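Protein Kinase A (Toxoplasma gondii, PDB 5J3U) binds cyclic AMP through its regulatory domain and, as is general in its family, probably inhibits the kinase catalytic subunit until the nucleotide arrives. Local coordinates at residues F20-L25 against N31-A36. Numbering follows the deposited sequence.
Sequences FLFNSL and NTVILA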
ATOM      1  N   PHE A  20      -0.148   3.348  -3.316  1.00 22.78           N
ATOM      2  CA  PHE A  20      -1.014   2.345  -3.923  1.00 21.87           C
ATOM      3  C   PHE A  20      -1.225   2.452  -5.428  1.00 22.36           C
ATOM      4  O   PHE A  20      -1.066   1.436  -6.085  1.00 19.83           O
ATOM      5  CB  PHE A  20      -2.369   2.261  -3.243  1.00 21.78           C
ATOM      6  CG  PHE A  20      -2.283   1.869  -1.825  1.00 22.21           C
ATOM      7  CD1 PHE A  20      -1.848   0.595  -1.459  1.00 22.42           C
ATOM      8  CD2 PHE A  20      -2.629   2.758  -0.832  1.00 26.00           C
ATOM      9  CE1 PHE A  20      -1.701   0.269  -0.129  1.00 22.10           C
ATOM     10  CE2 PHE A  20      -2.532   2.408   0.520  1.00 26.84           C
ATOM     11  CZ  PHE A  20      -2.074   1.154   0.864  1.00 24.20           C
ATOM     12  N   LEU A  21      -1.540   3.628  -5.982  1.00 20.39           N
ATOM     13  CA  LEU A  21      -1.869   3.660  -7.416  1.00 24.75           C
ATOM     14  C   LEU A  21      -0.671   3.413  -8.318  1.00 19.21           C
ATOM     15  O   LEU A  21      -0.857   3.123  -9.472  1.00 22.29           O
ATOM     16  CB  LEU A  21      -2.540   4.956  -7.855  1.00 31.58           C
ATOM     17  CG  LEU A  21      -3.934   5.210  -7.300  1.00 36.32           C
ATOM     18  CD1 LEU A  21      -4.434   6.484  -7.942  1.00 36.70           C
ATOM     19  CD2 LEU A  21      -4.914   4.041  -7.497  1.00 38.78           C
ATOM     20  N   PHE A  22       0.538   3.583  -7.800  1.00 15.58           N
ATOM     21  CA  PHE A  22       1.768   3.425  -8.601  1.00 14.39           C
ATOM     22  C   PHE A  22       2.517   2.144  -8.372  1.00 15.12           C
ATOM     23  O   PHE A  22       3.445   1.852  -9.091  1.00 14.76           O
ATOM     24  CB  PHE A  22       2.708   4.609  -8.364  1.00 14.31           C
ATOM     25  CG  PHE A  22       2.075   5.907  -8.657  1.00 15.69           C
ATOM     26  CD1 PHE A  22       1.387   6.575  -7.681  1.00 18.06           C
ATOM     27  CD2 PHE A  22       2.160   6.484  -9.928  1.00 16.32           C
ATOM     28  CE1 PHE A  22       0.793   7.814  -7.949  1.00 18.47           C
ATOM     29  CE2 PHE A  22       1.531   7.675 -10.218  1.00 16.48           C
ATOM     30  CZ  PHE A  22       0.853   8.344  -9.229  1.00 17.32           C
ATOM     31  N   ASN A  23       2.109   1.348  -7.373  1.00 14.87           N
ATOM     32  CA  ASN A  23       2.919   0.228  -6.917  1.00 15.34           C
ATOM     33  C   ASN A  23       3.100  -0.872  -7.943  1.00 15.98           C
ATOM     34  O   ASN A  23       4.073  -1.562  -7.876  1.00 17.74           O
ATOM     35  CB  ASN A  23       2.253  -0.335  -5.621  1.00 15.42           C
ATOM     36  CG  ASN A  23       2.975  -1.511  -5.038  1.00 15.68           C
ATOM     37  OD1 ASN A  23       2.567  -2.651  -5.213  1.00 15.42           O
ATOM     38  ND2 ASN A  23       4.060  -1.249  -4.353  1.00 16.52           N
ATOM     39  N   SER A  24       2.175  -1.021  -8.876  1.00 15.40           N
ATOM     40  CA  SER A  24       2.249  -2.049  -9.903  1.00 19.29           C
ATOM     41  C   SER A  24       3.075  -1.635 -11.132  1.00 17.87           C
ATOM     42  O   SER A  24       3.324  -2.511 -12.002  1.00 19.74           O
ATOM     43  CB  SER A  24       0.865  -2.461 -10.388  1.00 19.72           C
ATOM     44  OG  SER A  24       0.298  -1.526 -11.259  1.00 24.62           O
ATOM     45  N   LEU A  25       3.552  -0.397 -11.200  1.00 16.29           N
ATOM     46  CA  LEU A  25       4.295   0.016 -12.386  1.00 17.22           C
ATOM     47  C   LEU A  25       5.651  -0.661 -12.482  1.00 16.96           C
ATOM     48  O   LEU A  25       6.385  -0.752 -11.474  1.00 15.81           O
ATOM     49  CB  LEU A  25       4.441   1.536 -12.459  1.00 18.36           C
ATOM     50  CG  LEU A  25       3.101   2.266 -12.636  1.00 19.39           C
ATOM     51  CD1 LEU A  25       3.368   3.775 -12.600  1.00 21.83           C
ATOM     52  CD2 LEU A  25       2.316   1.914 -13.903  1.00 20.33           C
ATOM     53  N   ASN A  31       9.803   5.430 -13.840  1.00 19.22           N
ATOM     54  CA  ASN A  31      10.741   6.482 -14.270  1.00 19.14           C
ATOM     55  C   ASN A  31      10.092   7.580 -15.153  1.00 17.53           C
ATOM     56  O   ASN A  31      10.372   8.762 -14.972  1.00 18.63           O
ATOM     57  CB  ASN A  31      11.984   5.888 -14.902  1.00 19.74           C
ATOM     58  CG  ASN A  31      13.003   6.934 -15.240  1.00 21.66           C
ATOM     59  OD1 ASN A  31      13.150   7.334 -16.413  1.00 22.13           O
ATOM     60  ND2 ASN A  31      13.692   7.413 -14.231  1.00 18.24           N
ATOM     61  N   THR A  32       9.250   7.197 -16.077  1.00 17.45           N
ATOM     62  CA  THR A  32       8.469   8.128 -16.889  1.00 17.70           C
ATOM     63  C   THR A  32       7.516   9.021 -16.097  1.00 19.42           C
ATOM     64  O   THR A  32       7.470  10.223 -16.279  1.00 16.31           O
ATOM     65  CB  THR A  32       7.713   7.311 -17.897  1.00 18.82           C
ATOM     66  OG1 THR A  32       8.675   6.673 -18.713  1.00 19.15           O
ATOM     67  CG2 THR A  32       6.746   8.107 -18.778  1.00 19.82           C
ATOM     68  N   VAL A  33       6.810   8.419 -15.143  1.00 19.90           N
ATOM     69  CA  VAL A  33       6.028   9.215 -14.171  1.00 18.52           C
ATOM     70  C   VAL A  33       6.925  10.187 -13.405  1.00 17.13           C
ATOM     71  O   VAL A  33       6.600  11.369 -13.308  1.00 18.49           O
ATOM     72  CB  VAL A  33       5.248   8.307 -13.156  1.00 17.36           C
ATOM     73  CG1 VAL A  33       4.595   9.169 -12.100  1.00 17.58           C
ATOM     74  CG2 VAL A  33       4.225   7.431 -13.860  1.00 16.52           C
ATOM     75  N   ILE A  34       8.070   9.737 -12.919  1.00 16.77           N
ATOM     76  CA  ILE A  34       9.005  10.603 -12.223  1.00 19.67           C
ATOM     77  C   ILE A  34       9.416  11.769 -13.133  1.00 19.26           C
ATOM     78  O   ILE A  34       9.391  12.935 -12.705  1.00 18.61           O
ATOM     79  CB  ILE A  34      10.224   9.830 -11.658  1.00 19.74           C
ATOM     80  CG1 ILE A  34       9.746   8.930 -10.500  1.00 23.40           C
ATOM     81  CG2 ILE A  34      11.344  10.750 -11.174  1.00 20.35           C
ATOM     82  CD1 ILE A  34      10.798   7.928 -10.052  1.00 25.82           C
ATOM     83  N   LEU A  35       9.682  11.463 -14.396  1.00 18.26           N
ATOM     84  CA  LEU A  35      10.097  12.547 -15.352  1.00 18.10           C
ATOM     85  C   LEU A  35       9.005  13.620 -15.450  1.00 17.35           C
ATOM     86  O   LEU A  35       9.300  14.820 -15.476  1.00 19.28           O
ATOM     87  CB  LEU A  35      10.356  11.970 -16.729  1.00 17.97           C
ATOM     88  CG  LEU A  35      10.871  12.964 -17.795  1.00 19.63           C
ATOM     89  CD1 LEU A  35      12.171  13.599 -17.360  1.00 20.48           C
ATOM     90  CD2 LEU A  35      11.027  12.283 -19.125  1.00 21.66           C
ATOM     91  N   ALA A  36       7.764  13.159 -15.533  1.00 16.44           N
ATOM     92  CA  ALA A  36       6.588  14.029 -15.672  1.00 15.90           C
ATOM     93  C   ALA A  36       6.257  14.838 -14.438  1.00 17.05           C
ATOM     94  O   ALA A  36       5.643  15.896 -14.547  1.00 19.57           O
ATOM     95  CB  ALA A  36       5.396  13.236 -16.140  1.00 15.70           C
TER
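Phe22 and Leu25, two buried side chains set three residues apart, converge on the single side chain of Val33 on helix 27-36. Phe22 reaches it first along the chain: CG1 of Val33 comes up obliquely to the ring, 3.9 Å from Phe22 CE2, an apolar methyl-to-aromatic van der Waals contact. A chi1 of -56° sets CG of Phe22 anti to the carbonyl carbon, and the ring extends towards Val33 with CE2 as its contacting atom. The same ring packs on Leu16 of helix 6-18, Leu114 of strand 109-115 and Val123 of helix 116-138; Ile122 of that last helix touches Val33.

A type I beta turn from Phe22 to Leu25 follows, closed by Leu25 N to Phe22 O at 3.1 Å. Within it, Asn23 faces other partners, its ND2 bonding to Arg17 O and its OD1 accepting from the backbone N of Thr161 on strand 159-165. The turn brings Leu25 beside the ring, its CD1 4.0 Å from Phe22 CD2. Leu25 CD1 also stands 4.0 Å from CG2 of Val33, the two side chains running roughly perpendicular. Val33 divides its methyls between the partners: CG1, anti to the backbone N (chi1 174°), goes to Phe22, and CG2 to Leu25.

The backbones stay apart (CA of Phe22 to CA of Val33, 9.1 Å), and both close contacts are between side-chain carbons, burying 97 Å² in all. Helix 6-18, this loop and helix 27-36, preceding the beta strands, are consistent with the N3A motif of cyclic nucleotide-binding domains; the Phe22 side chain is about 11 Å from bound cyclic AMP. The grip on Val33 is thus apolar and buried, while polar ties to Arg17, including one from Leu25 O, and to Thr161 also hold the loop.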